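Local structure of transketolase (Campylobacter jejuni, 3L84) at residues T12-S17 with L35-S40; P29-G34 with G66-L71; A127-K132 with A402-F407; E356-G361 with L408-T413; G534-L539 with F618-S623. The protein belongs to the transketolase family, its chain joining two domains of the thiamine diphosphate-binding class to a C-terminal transketolase domain. All coordinates share one frame; numbering follows the deposited sequence. Where two conformers were deposited one is given.

Interaction 1 of 5, residues T12-S17 with L35-S40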
# COMPACT_ATOMS: atom_id res chain seq x y z
N THR A 12 -22.98 12.50 29.28
CA THR A 12 -23.51 13.39 28.24
C THR A 12 -22.90 12.99 26.91
O THR A 12 -23.60 12.85 25.91
CB THR A 12 -23.24 14.86 28.57
OG1 THR A 12 -23.89 15.19 29.81
CG2 THR A 12 -23.78 15.78 27.46
N LEU A 13 -21.58 12.82 26.88
CA LEU A 13 -20.92 12.37 25.65
C LEU A 13 -21.42 11.00 25.22
O LEU A 13 -21.61 10.77 24.02
CB LEU A 13 -19.40 12.34 25.83
CG LEU A 13 -18.64 13.66 25.96
CD1 LEU A 13 -17.25 13.41 26.57
CD2 LEU A 13 -18.55 14.41 24.62
N ARG A 14 -21.57 10.06 26.16
CA ARG A 14 -22.06 8.72 25.81
C ARG A 14 -23.41 8.78 25.14
O ARG A 14 -23.63 8.14 24.10
CB ARG A 14 -22.23 7.84 27.05
CG ARG A 14 -20.95 7.38 27.73
CD ARG A 14 -21.25 6.32 28.78
NE ARG A 14 -20.01 5.68 29.10
CZ ARG A 14 -19.10 6.11 29.95
NH1 ARG A 14 -19.32 7.09 30.81
NH2 ARG A 14 -17.92 5.50 29.96
N PHE A 15 -24.32 9.57 25.69
CA PHE A 15 -25.71 9.51 25.17
C PHE A 15 -25.93 10.36 23.93
O PHE A 15 -26.72 9.98 23.07
CB PHE A 15 -26.74 9.77 26.27
CG PHE A 15 -26.63 8.76 27.40
CD1 PHE A 15 -26.60 7.39 27.12
CD2 PHE A 15 -26.57 9.17 28.73
CE1 PHE A 15 -26.49 6.45 28.13
CE2 PHE A 15 -26.45 8.22 29.74
CZ PHE A 15 -26.40 6.88 29.44
N LEU A 16 -25.16 11.44 23.75
CA LEU A 16 -25.16 12.10 22.44
C LEU A 16 -24.67 11.15 21.37
O LEU A 16 -25.28 11.02 20.32
CB LEU A 16 -24.29 13.38 22.46
CG LEU A 16 -24.84 14.61 23.19
CD1 LEU A 16 -23.88 15.76 23.03
CD2 LEU A 16 -26.24 15.02 22.65
N SER A 17 -23.60 10.43 21.65
CA SER A 17 -23.02 9.50 20.68
C SER A 17 -23.98 8.37 20.37
O SER A 17 -24.23 8.04 19.20
CB SER A 17 -21.72 8.89 21.21
OG SER A 17 -20.71 9.89 21.43
N LEU A 35 -14.64 5.33 25.48
CA LEU A 35 -13.68 6.43 25.52
C LEU A 35 -14.22 7.68 26.23
O LEU A 35 -13.49 8.66 26.43
CB LEU A 35 -13.22 6.82 24.12
CG LEU A 35 -12.33 5.79 23.44
CD1 LEU A 35 -12.21 6.14 21.96
CD2 LEU A 35 -11.00 5.77 24.12
N ALA A 36 -15.48 7.67 26.65
CA ALA A 36 -16.11 8.89 27.13
C ALA A 36 -15.53 9.44 28.42
O ALA A 36 -15.44 10.67 28.59
CB ALA A 36 -17.61 8.70 27.29
N ASP A 37 -15.08 8.54 29.30
CA ASP A 37 -14.47 9.00 30.54
C ASP A 37 -13.11 9.66 30.27
O ASP A 37 -12.79 10.72 30.83
CB ASP A 37 -14.33 7.85 31.54
CG ASP A 37 -15.67 7.22 31.88
OD1 ASP A 37 -16.67 7.95 32.10
OD2 ASP A 37 -15.76 5.98 31.87
N ILE A 38 -12.30 9.04 29.41
CA ILE A 38 -11.04 9.61 29.00
C ILE A 38 -11.22 10.98 28.38
O ILE A 38 -10.50 11.91 28.72
CB ILE A 38 -10.30 8.65 28.04
CG1 ILE A 38 -9.85 7.38 28.78
CG2 ILE A 38 -9.11 9.38 27.34
CD1 ILE A 38 -9.48 6.19 27.87
N LEU A 39 -12.14 11.11 27.42
CA LEU A 39 -12.34 12.42 26.77
C LEU A 39 -12.83 13.49 27.73
O LEU A 39 -12.43 14.64 27.64
CB LEU A 39 -13.23 12.27 25.53
CG LEU A 39 -13.30 13.54 24.66
CD1 LEU A 39 -11.95 14.03 24.17
CD2 LEU A 39 -14.23 13.27 23.48
N SER A 40 -13.69 13.11 28.67
CA SER A 40 -14.13 14.06 29.66
C SER A 40 -12.99 14.64 30.46
O SER A 40 -12.91 15.85 30.66
CB SER A 40 -15.14 13.39 30.57
OG SER A 40 -16.27 13.09 29.79
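Arg14 and Asp37 carry the polar half of this helix-helix contact, a salt bridge in which the guanidinium presents NH1 and NH2 end-on, one to each carboxylate oxygen. Arg14 NH2 donates to Asp37 OD2 at 2.9 Å in a nearly straight bond (168°). Arg14 NH1 reaches Asp37 OD1 at 3.1 Å. Both oxygens lie near the guanidinium plane, but the two flat groups are turned 54° apart, and the nitrogens meet the carboxylate from above its own plane. The arginine chain, extended from CG to NE, runs past Ala36, whose CB sits over the centre of one guanidinium face and touches Arg14 CG at 3.6 Å. The charges have further partners: NE donates to Lys244 O, NH1 also to Asn11 OD1 and NH2 also to Leu33 O, while Asp37 OD2 is shared with His215 ND1 and OD1 has a weak bond with Tyr217 OH.

On the apolar half, Leu13 CB faces Ala36 CB at 4.3 Å, and Leu13 CD1 meets Leu39 CB. In one of its two conformers Ser40 OG also touches Leu13 CD1 and turns back into its own helix, donating to Ala36 O. Ser17 OG donates likewise to Leu13 O at 2.9 Å, giving this carbonyl a second donor beside Ser17 N.

The axes of segments 12-17 and 35-40 approach to 9.3 Å at 128°; the segments belong to helices 3-24 and 30-42 of the thiamine diphosphate-binding domain. Helix 69-79 adds Leu78 beside Leu13 and Leu71 beside Leu35, while Phe15 packs on helix 262-272.

Interaction 2 of 5, residues P29-G34 with G66-L71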
# COMPACT_ATOMS: atom_id res chain seq x y z
N PRO A 29 -21.07 2.85 18.07
CA PRO A 29 -21.30 3.44 19.40
C PRO A 29 -20.40 2.89 20.51
O PRO A 29 -20.26 3.54 21.57
CB PRO A 29 -22.74 3.03 19.68
CG PRO A 29 -22.87 1.73 18.99
CD PRO A 29 -22.03 1.78 17.76
N GLY A 30 -19.81 1.71 20.30
CA GLY A 30 -19.09 1.04 21.38
C GLY A 30 -17.85 1.76 21.85
O GLY A 30 -17.65 1.94 23.05
N ALA A 31 -17.02 2.16 20.90
CA ALA A 31 -15.82 2.94 21.26
C ALA A 31 -16.13 4.32 21.87
O ALA A 31 -15.49 4.69 22.85
CB ALA A 31 -14.83 3.02 20.09
N PRO A 32 -17.09 5.08 21.33
CA PRO A 32 -17.49 6.31 22.02
C PRO A 32 -17.80 6.11 23.49
O PRO A 32 -17.36 6.89 24.34
CB PRO A 32 -18.70 6.76 21.22
CG PRO A 32 -18.30 6.32 19.79
CD PRO A 32 -17.63 4.99 19.96
N LEU A 33 -18.56 5.06 23.80
CA LEU A 33 -18.90 4.76 25.18
C LEU A 33 -17.68 4.34 25.99
O LEU A 33 -17.56 4.72 27.16
CB LEU A 33 -20.01 3.70 25.27
CG LEU A 33 -21.44 4.25 25.34
CD1 LEU A 33 -21.79 5.13 24.13
CD2 LEU A 33 -22.42 3.11 25.45
N GLY A 34 -16.78 3.59 25.37
CA GLY A 34 -15.55 3.16 26.03
C GLY A 34 -14.59 4.29 26.30
O GLY A 34 -13.83 4.21 27.25
N GLY A 66 -11.30 6.68 13.23
CA GLY A 66 -12.30 7.64 12.73
C GLY A 66 -13.70 7.12 12.90
O GLY A 66 -14.65 7.89 12.91
N HIS A 67 -13.84 5.81 13.06
CA HIS A 67 -15.14 5.21 13.37
C HIS A 67 -15.78 5.80 14.61
O HIS A 67 -17.00 5.74 14.70
CB HIS A 67 -15.06 3.68 13.46
CG HIS A 67 -14.08 3.19 14.45
ND1 HIS A 67 -14.38 2.97 15.78
CD2 HIS A 67 -12.76 2.94 14.31
CE1 HIS A 67 -13.28 2.54 16.40
NE2 HIS A 67 -12.28 2.55 15.53
N ALA A 68 -15.00 6.35 15.54
CA ALA A 68 -15.52 6.97 16.75
C ALA A 68 -15.94 8.43 16.55
O ALA A 68 -16.03 9.21 17.52
CB ALA A 68 -14.48 6.80 17.89
N SER A 69 -16.23 8.79 15.31
CA SER A 69 -16.66 10.11 14.92
C SER A 69 -17.79 10.68 15.77
O SER A 69 -17.78 11.87 16.04
CB SER A 69 -17.07 10.08 13.46
OG SER A 69 -18.09 9.13 13.27
N ALA A 70 -18.76 9.87 16.20
CA ALA A 70 -19.86 10.44 16.96
C ALA A 70 -19.37 11.09 18.25
O ALA A 70 -19.89 12.10 18.71
CB ALA A 70 -20.92 9.36 17.27
N LEU A 71 -18.36 10.50 18.86
CA LEU A 71 -17.80 11.06 20.09
C LEU A 71 -17.08 12.38 19.82
O LEU A 71 -17.22 13.35 20.56
CB LEU A 71 -16.83 10.08 20.75
CG LEU A 71 -16.21 10.52 22.07
CD1 LEU A 71 -17.27 10.66 23.16
CD2 LEU A 71 -15.07 9.56 22.56
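Pro32 and Leu71 bring the two backbones closest, CA to CA 5.1 Å, where the early part of helix 30-42 lies beside the short 3-10 segment and first turn that lead into helix 69-79. The Pro32 ring does most of the touching, meeting Leu71 with CB and Ala68 with CD. Pro32 CB is 3.8 Å from Leu71 CB, and Pro32 CD is 4.2 Å from Ala68 CB. Leu71, its CG anti to the backbone N (chi1 -178°), crosses the proline obliquely. Leu71 CD2 is 3.9 Å from Pro32 O. Next to Pro32 in the chain, Ala31 puts its CB at the edge of the His67 imidazole, near the ring plane, 4.0 Å from His67 CE1. Ala31 CB also faces Ala68 CB. The contact is purely one of van der Waals packing. Ala68 occupies the N-cap position of helix 69-79, and its carbonyl accepts the N-H of Leu71; the two residues this bond joins are those that meet Pro32. The His67 ring also meets those of His28 and His256. Phe63 of strand 60-63, at the margin of the parallel sheet, lies against Ala68 and Leu71, while helix 3-24 closes over Pro32 with Ser17 and over Leu71 with Leu13 and Ser17.

Interaction 3 of 5, residues A127-K132 with A402-F407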
# COMPACT_ATOMS: atom_id res chain seq x y z
N ALA A 127 3.47 16.12 15.52
CA ALA A 127 4.48 16.29 16.56
C ALA A 127 5.84 16.68 15.91
O ALA A 127 6.53 17.57 16.43
CB ALA A 127 4.57 15.05 17.41
N MSE A 128 6.18 16.05 14.78
CA MSE A 128 7.41 16.45 14.07
C MSE A 128 7.28 17.86 13.52
O MSE A 128 8.22 18.67 13.57
CB MSE A 128 7.68 15.49 12.93
CG MSE A 128 8.11 14.10 13.40
SE MSE A 128 8.61 12.85 12.04
CE MSE A 128 10.26 13.68 11.46
N ALA A 129 6.13 18.15 12.92
CA ALA A 129 5.84 19.49 12.38
C ALA A 129 5.94 20.55 13.48
O ALA A 129 6.56 21.58 13.29
CB ALA A 129 4.47 19.54 11.72
N ALA A 130 5.43 20.24 14.66
CA ALA A 130 5.50 21.16 15.78
C ALA A 130 6.96 21.36 16.21
O ALA A 130 7.37 22.48 16.53
CB ALA A 130 4.69 20.61 16.94
N LYS A 131 7.76 20.28 16.26
CA LYS A 131 9.17 20.47 16.54
C LYS A 131 9.88 21.36 15.52
O LYS A 131 10.72 22.20 15.91
CB LYS A 131 9.89 19.13 16.66
CG LYS A 131 9.53 18.34 17.91
CD LYS A 131 9.88 19.02 19.22
CE LYS A 131 9.63 18.11 20.43
NZ LYS A 131 10.09 18.73 21.70
N LYS A 132 9.54 21.22 14.23
CA LYS A 132 10.13 22.09 13.24
C LYS A 132 9.62 23.52 13.39
O LYS A 132 10.40 24.49 13.27
CB LYS A 132 9.88 21.57 11.83
CG LYS A 132 10.55 22.40 10.73
CD LYS A 132 12.08 22.45 10.91
CE LYS A 132 12.78 23.34 9.89
NZ LYS A 132 14.24 23.45 10.14
N ALA A 402 1.37 19.09 6.04
CA ALA A 402 0.56 19.93 5.18
C ALA A 402 -0.64 20.57 5.89
O ALA A 402 -1.11 21.63 5.47
CB ALA A 402 0.09 19.11 3.96
N ARG A 403 -1.13 19.92 6.94
CA ARG A 403 -2.22 20.45 7.74
C ARG A 403 -1.75 21.31 8.89
O ARG A 403 -2.59 22.01 9.48
CB ARG A 403 -3.10 19.29 8.29
CG ARG A 403 -3.95 18.62 7.23
CD ARG A 403 -5.11 19.49 6.82
NE ARG A 403 -6.07 19.68 7.91
CZ ARG A 403 -6.95 20.66 8.03
NH1 ARG A 403 -7.01 21.66 7.15
NH2 ARG A 403 -7.79 20.65 9.06
N TYR A 404 -0.46 21.32 9.22
CA TYR A 404 -0.04 22.00 10.45
C TYR A 404 -0.31 23.49 10.43
O TYR A 404 -0.76 24.05 11.43
CB TYR A 404 1.46 21.71 10.71
CG TYR A 404 1.92 22.21 12.05
CD1 TYR A 404 1.72 21.48 13.19
CD2 TYR A 404 2.50 23.46 12.18
CE1 TYR A 404 2.07 21.94 14.40
CE2 TYR A 404 2.88 23.94 13.39
CZ TYR A 404 2.67 23.18 14.53
OH TYR A 404 3.02 23.68 15.77
N GLY A 405 0.01 24.16 9.33
CA GLY A 405 -0.36 25.55 9.11
C GLY A 405 0.68 26.36 8.36
O GLY A 405 0.35 27.43 7.86
N ILE A 406 1.93 25.93 8.35
CA ILE A 406 3.04 26.73 7.83
C ILE A 406 3.98 25.97 6.86
O ILE A 406 4.99 26.59 6.41
CB ILE A 406 3.87 27.35 8.97
CG1 ILE A 406 4.42 26.25 9.91
CG2 ILE A 406 3.06 28.42 9.71
CD1 ILE A 406 5.54 26.74 10.86
N PHE A 407 3.67 24.74 6.51
CA PHE A 407 4.60 23.89 5.74
C PHE A 407 4.05 23.45 4.40
O PHE A 407 2.84 23.30 4.21
CB PHE A 407 5.00 22.65 6.53
CG PHE A 407 5.71 22.94 7.82
CD1 PHE A 407 6.93 23.57 7.83
CD2 PHE A 407 5.12 22.63 9.03
CE1 PHE A 407 7.58 23.84 9.02
CE2 PHE A 407 5.76 22.90 10.23
CZ PHE A 407 7.01 23.54 10.19
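Lys132, which packs on Phe407 with the root of its chain, has its NZ gripped by two backbone carbonyls, Val380 O and Gly382 O. Lys132 CG, anti to the backbone N (chi1 -176°), lies 3.7 Å from Phe407 CE1; beyond it the chain bends at chi2 and its end leads away. The same ring reaches the backbone one turn earlier, where Phe407 CE2 stands 3.4 Å from Ala129 O, and it also touches Ala129 CB. Ile406 CG1 covers one face of the Phe407 ring, 3.6 Å above its centre.

Tyr404 packs on the helix at Ala129 and Ala130. Tyr404 CD1 is 3.7 Å from Ala129 CB, while the carbonyl carbon of Ala129 sits over the centre of one ring face. At the far end of the ring, Tyr404 OH comes 3.5 Å from Ala130 CA, and it is hydrogen-bonded to His144 NE2. Arg60 makes a cation-pi contact with the Tyr404 ring and donates from NH2 to Tyr404 O. Between the two aromatic residues the chain leaves the helix at Gly405, whose positive phi of 144° turns it so that Phe407 returns to the helix surface already met by Tyr404.

The small residues Ala129 and Ala130 thus let the rings approach the backbone of helix 118-137, in the thiamine diphosphate-binding domain, from the end of helix 391-404 in the pyrimidine-binding domain. Phe401 of the latter helix meets Phe407 edge-to-face, helix 314-321 packs on Ile406, and strand 408-414 follows directly.

Interaction 4 of 5, residues E356-G361 with L408-T413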
# COMPACT_ATOMS: atom_id res chain seq x y z
N GLU A 356 10.48 29.40 3.02
CA GLU A 356 10.97 28.97 4.31
C GLU A 356 10.23 27.75 4.88
O GLU A 356 10.79 27.02 5.69
CB GLU A 356 10.94 30.15 5.29
CG GLU A 356 12.03 31.18 5.00
CD GLU A 356 11.73 32.57 5.49
OE1 GLU A 356 10.65 33.08 5.17
OE2 GLU A 356 12.58 33.19 6.20
N GLY A 357 9.00 27.51 4.44
CA GLY A 357 8.24 26.38 4.89
C GLY A 357 8.27 25.15 3.98
O GLY A 357 7.59 24.17 4.29
N PHE A 358 9.02 25.20 2.87
CA PHE A 358 9.14 24.07 1.96
C PHE A 358 10.21 23.11 2.44
O PHE A 358 11.35 23.50 2.63
CB PHE A 358 9.46 24.60 0.57
CG PHE A 358 9.39 23.56 -0.51
CD1 PHE A 358 8.22 23.33 -1.23
CD2 PHE A 358 10.52 22.81 -0.83
CE1 PHE A 358 8.17 22.38 -2.23
CE2 PHE A 358 10.46 21.86 -1.86
CZ PHE A 358 9.29 21.64 -2.53
N LEU A 359 9.87 21.85 2.63
CA LEU A 359 10.80 20.86 3.16
C LEU A 359 10.26 19.48 2.82
O LEU A 359 9.17 19.34 2.29
CB LEU A 359 11.02 21.03 4.67
CG LEU A 359 9.97 20.43 5.64
CD1 LEU A 359 10.40 20.72 7.12
CD2 LEU A 359 8.55 20.87 5.42
N GLY A 360 11.05 18.46 3.10
CA GLY A 360 10.59 17.10 2.83
C GLY A 360 11.74 16.15 2.81
O GLY A 360 12.84 16.43 3.32
N GLY A 361 11.51 15.01 2.19
CA GLY A 361 12.56 14.02 2.12
C GLY A 361 12.12 12.78 1.40
O GLY A 361 11.05 12.76 0.76
N LEU A 408 4.99 23.28 3.47
CA LEU A 408 4.77 22.78 2.11
C LEU A 408 5.66 21.54 1.95
O LEU A 408 6.85 21.70 1.61
CB LEU A 408 5.15 23.86 1.11
CG LEU A 408 4.23 25.08 1.13
CD1 LEU A 408 4.92 26.28 0.51
CD2 LEU A 408 2.94 24.78 0.44
N PRO A 409 5.13 20.35 2.24
CA PRO A 409 5.99 19.17 2.29
C PRO A 409 6.02 18.39 0.99
O PRO A 409 5.06 18.37 0.21
CB PRO A 409 5.33 18.33 3.36
CG PRO A 409 3.87 18.59 3.13
CD PRO A 409 3.80 20.06 2.77
N PHE A 410 7.14 17.68 0.79
CA PHE A 410 7.23 16.68 -0.27
C PHE A 410 7.70 15.35 0.27
O PHE A 410 8.50 15.26 1.19
CB PHE A 410 8.12 17.14 -1.47
CG PHE A 410 9.60 17.22 -1.17
CD1 PHE A 410 10.41 16.08 -1.27
CD2 PHE A 410 10.16 18.40 -0.76
CE1 PHE A 410 11.78 16.17 -0.99
CE2 PHE A 410 11.52 18.49 -0.48
CZ PHE A 410 12.31 17.37 -0.60
N SER A 411 7.12 14.28 -0.31
CA SER A 411 7.44 12.87 -0.04
C SER A 411 8.04 12.26 -1.27
O SER A 411 7.47 12.43 -2.35
CB SER A 411 6.16 12.08 0.29
OG SER A 411 5.50 12.60 1.44
N ALA A 412 9.15 11.53 -1.16
CA ALA A 412 9.83 10.97 -2.32
C ALA A 412 10.13 9.51 -2.17
O ALA A 412 10.58 9.05 -1.11
CB ALA A 412 11.12 11.77 -2.63
N THR A 413 9.96 8.78 -3.26
CA THR A 413 10.42 7.39 -3.38
C THR A 413 10.43 7.01 -4.86
O THR A 413 10.12 7.85 -5.75
CB THR A 413 9.53 6.42 -2.55
OG1 THR A 413 10.07 5.09 -2.61
CG2 THR A 413 8.05 6.40 -3.00
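Phe358 and Phe410 leave their strands with different first torsions: CG of Phe358 is anti to the backbone N (chi1 -171°), whereas CG of Phe410 lies between the backbone N and the carbonyl carbon (chi1 70°). The Phe410 ring ends up over the neighbouring strand, where Gly360 presents only backbone. Gly360 CA stands 3.7 Å from the Phe410 ring centroid, 12° off the normal, a CH-pi contact over the face. Gly361 N lies over the same ring, 3.4 Å from Phe410 CE1. The two phenyl groups also touch obliquely, Phe358 CE2 to Phe410 CD2 at 3.6 Å, and Phe358 CD1 rests on Leu408 CB at 3.9 Å.

The backbones form a parallel ladder that pairs Phe358 with Leu408, Leu359 with Pro409, Gly360 with Phe410 and Gly361 with Ser411. Leu408 N opens it with a bond of 2.9 Å to Gly357 O. Leu359 N then donates to Leu408 O, Phe410 N to Leu359 O at 3.0 Å, and Gly361 N to Phe410 O. A weak bond from Ala412 N to Gly361 O is the last between the two segments. CA-H...O contacts reinforce the ladder, among them Phe358 CA to Leu408 O at 3.3 Å.

These are adjacent strands of the parallel sheet in the pyrimidine-binding domain. Strand 384-386 bonds to the first through Gly360 and strand 436-440 to the second through Pro409 and Ser411. Helix 340-354 covers the side bearing Phe358 and Phe410, and helix 391-404 the side bearing Pro409 and Ser411, whose OG bonds to Asn398 and His435.

Interaction 5 of 5, residues G534-L539 with F618-S623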
# COMPACT_ATOMS: atom_id res chain seq x y z
N GLY A 534 6.26 12.17 -21.01
CA GLY A 534 7.53 11.84 -20.46
C GLY A 534 8.53 11.33 -21.46
O GLY A 534 8.70 11.93 -22.54
N SER A 535 9.19 10.25 -21.11
CA SER A 535 10.24 9.65 -21.91
C SER A 535 9.83 9.18 -23.28
O SER A 535 10.71 8.90 -24.09
CB SER A 535 10.91 8.50 -21.15
OG SER A 535 9.92 7.55 -20.73
N GLU A 536 8.54 9.10 -23.59
CA GLU A 536 8.12 8.65 -24.94
C GLU A 536 7.88 9.76 -25.93
O GLU A 536 7.61 9.49 -27.10
CB GLU A 536 6.88 7.73 -24.80
CG GLU A 536 7.25 6.35 -24.33
CD GLU A 536 7.81 6.33 -22.93
OE1 GLU A 536 7.00 6.55 -21.98
OE2 GLU A 536 9.03 6.11 -22.74
N VAL A 537 7.99 11.02 -25.52
CA VAL A 537 7.70 12.12 -26.44
C VAL A 537 8.72 12.18 -27.58
O VAL A 537 8.37 12.35 -28.74
CB VAL A 537 7.60 13.48 -25.68
CG1 VAL A 537 7.48 14.66 -26.68
CG2 VAL A 537 6.41 13.48 -24.76
N TRP A 538 9.98 12.01 -27.26
CA TRP A 538 11.01 12.08 -28.27
C TRP A 538 10.84 10.96 -29.30
O TRP A 538 11.00 11.18 -30.51
CB TRP A 538 12.38 11.97 -27.58
CG TRP A 538 13.46 12.31 -28.48
CD1 TRP A 538 14.39 11.45 -29.00
CD2 TRP A 538 13.77 13.62 -28.99
NE1 TRP A 538 15.26 12.15 -29.81
CE2 TRP A 538 14.90 13.48 -29.82
CE3 TRP A 538 13.19 14.89 -28.84
CZ2 TRP A 538 15.47 14.57 -30.48
CZ3 TRP A 538 13.75 15.97 -29.48
CH2 TRP A 538 14.88 15.81 -30.30
N LEU A 539 10.47 9.76 -28.85
CA LEU A 539 10.20 8.66 -29.78
C LEU A 539 9.11 9.07 -30.77
O LEU A 539 9.19 8.75 -31.97
CB LEU A 539 9.77 7.40 -28.97
CG LEU A 539 9.20 6.26 -29.80
CD1 LEU A 539 10.20 5.66 -30.77
CD2 LEU A 539 8.68 5.17 -28.86
N PHE A 618 10.44 -4.11 -25.57
CA PHE A 618 9.05 -3.72 -25.42
C PHE A 618 8.54 -2.84 -26.55
O PHE A 618 7.39 -2.38 -26.51
CB PHE A 618 8.85 -3.12 -24.00
CG PHE A 618 8.80 -4.19 -22.95
CD1 PHE A 618 7.68 -4.98 -22.82
CD2 PHE A 618 9.90 -4.47 -22.18
CE1 PHE A 618 7.69 -6.02 -21.92
CE2 PHE A 618 9.91 -5.49 -21.25
CZ PHE A 618 8.81 -6.25 -21.10
N GLY A 619 9.35 -2.68 -27.60
CA GLY A 619 8.86 -2.06 -28.82
C GLY A 619 9.07 -0.59 -28.98
O GLY A 619 8.54 -0.01 -29.92
N PHE A 620 9.83 0.02 -28.10
CA PHE A 620 10.01 1.49 -28.11
C PHE A 620 11.17 1.88 -28.98
O PHE A 620 12.26 2.19 -28.51
CB PHE A 620 10.06 2.05 -26.68
CG PHE A 620 8.77 1.83 -25.95
CD1 PHE A 620 7.72 2.73 -26.12
CD2 PHE A 620 8.56 0.72 -25.17
CE1 PHE A 620 6.50 2.50 -25.52
CE2 PHE A 620 7.34 0.49 -24.58
CZ PHE A 620 6.30 1.38 -24.76
N SER A 621 10.94 1.76 -30.29
CA SER A 621 11.88 2.21 -31.32
C SER A 621 11.08 2.87 -32.43
O SER A 621 9.90 2.57 -32.62
CB SER A 621 12.69 1.05 -31.92
OG SER A 621 11.87 0.27 -32.78
N VAL A 622 11.75 3.72 -33.18
CA VAL A 622 11.08 4.39 -34.29
C VAL A 622 10.55 3.35 -35.29
O VAL A 622 9.41 3.43 -35.77
CB VAL A 622 12.03 5.41 -34.98
CG1 VAL A 622 11.43 5.93 -36.33
CG2 VAL A 622 12.30 6.54 -34.02
N SER A 623 11.38 2.39 -35.68
CA SER A 623 10.96 1.44 -36.71
C SER A 623 9.71 0.67 -36.27
O SER A 623 8.79 0.48 -37.06
CB SER A 623 12.08 0.47 -37.05
OG SER A 623 13.15 1.14 -37.71
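Leu539 divides its two methyls between consecutive parts of the 618-623 segment. Leu539 CD1 presses on the backbone, 3.4 Å from Ser621 C, and comes 3.5 Å from Val622 N. Leu539 CD1 also touches Val622 CG2, at 4.0 Å. Leu539 CD2 meets the Phe620 ring at its edge, near the plane, 3.8 Å from Phe620 CD1, the two side chains crossing at about a right angle. CG of Leu539 is anti to the backbone N (chi1 169°), and the two methyls part from there to their separate contacts. Glu536, one turn earlier, adds its aliphatic part, Glu536 CG lying 4.1 Å from Phe620 CD1.

The aromatic residue is delivered by a Schellman motif that ends helix 611-617: Gly619, with positive phi, is its C-prime residue, Phe620 N bonds to Phe615 O and Gly619 N to Glu616 O. Phe620 then forms the centre of an inverse gamma turn, and Ser621 takes the N-cap position of helix 622-629, its OG bonded to Lys624 N. The contact thus packs the start of helix 537-549 against a helix-to-helix junction in the C-terminal transketolase domain.

The Glu536 chain bends at chi2, and its carboxylate is bound at both oxygens. Glu536 OE2 accepts from Ser535 OG at 2.6 Å, on the syn side but tilted out of the carboxylate plane. Glu536 OE1 takes the salt bridge of Arg472 and the N-H of Ala586. Val584 of strand 580-584 lies against Glu536, Leu539 and Phe620 alike.

Overall arrangement
From the N terminus, interaction 1 closes the short loop between helices 3-24 and 30-42. Interaction 2 opens inside that loop and closes beyond it at helix 69-79, so the two cross, share helix 30-42 and touch, tying the helices together beside strand 60-63. Interaction 3 spans some 270 residues, from helix 118-137 to the end of helix 391-404, joining the thiamine diphosphate- and pyrimidine-binding domains. Interaction 4 begins within that span and ends just past it, pairing strands 358-362 and 408-414; it crosses interaction 3, and Phe407 packs on Gly357 and Leu359. Interaction 5 follows separately in the C-terminal domain, its centre about 62 Å from that of interaction 1.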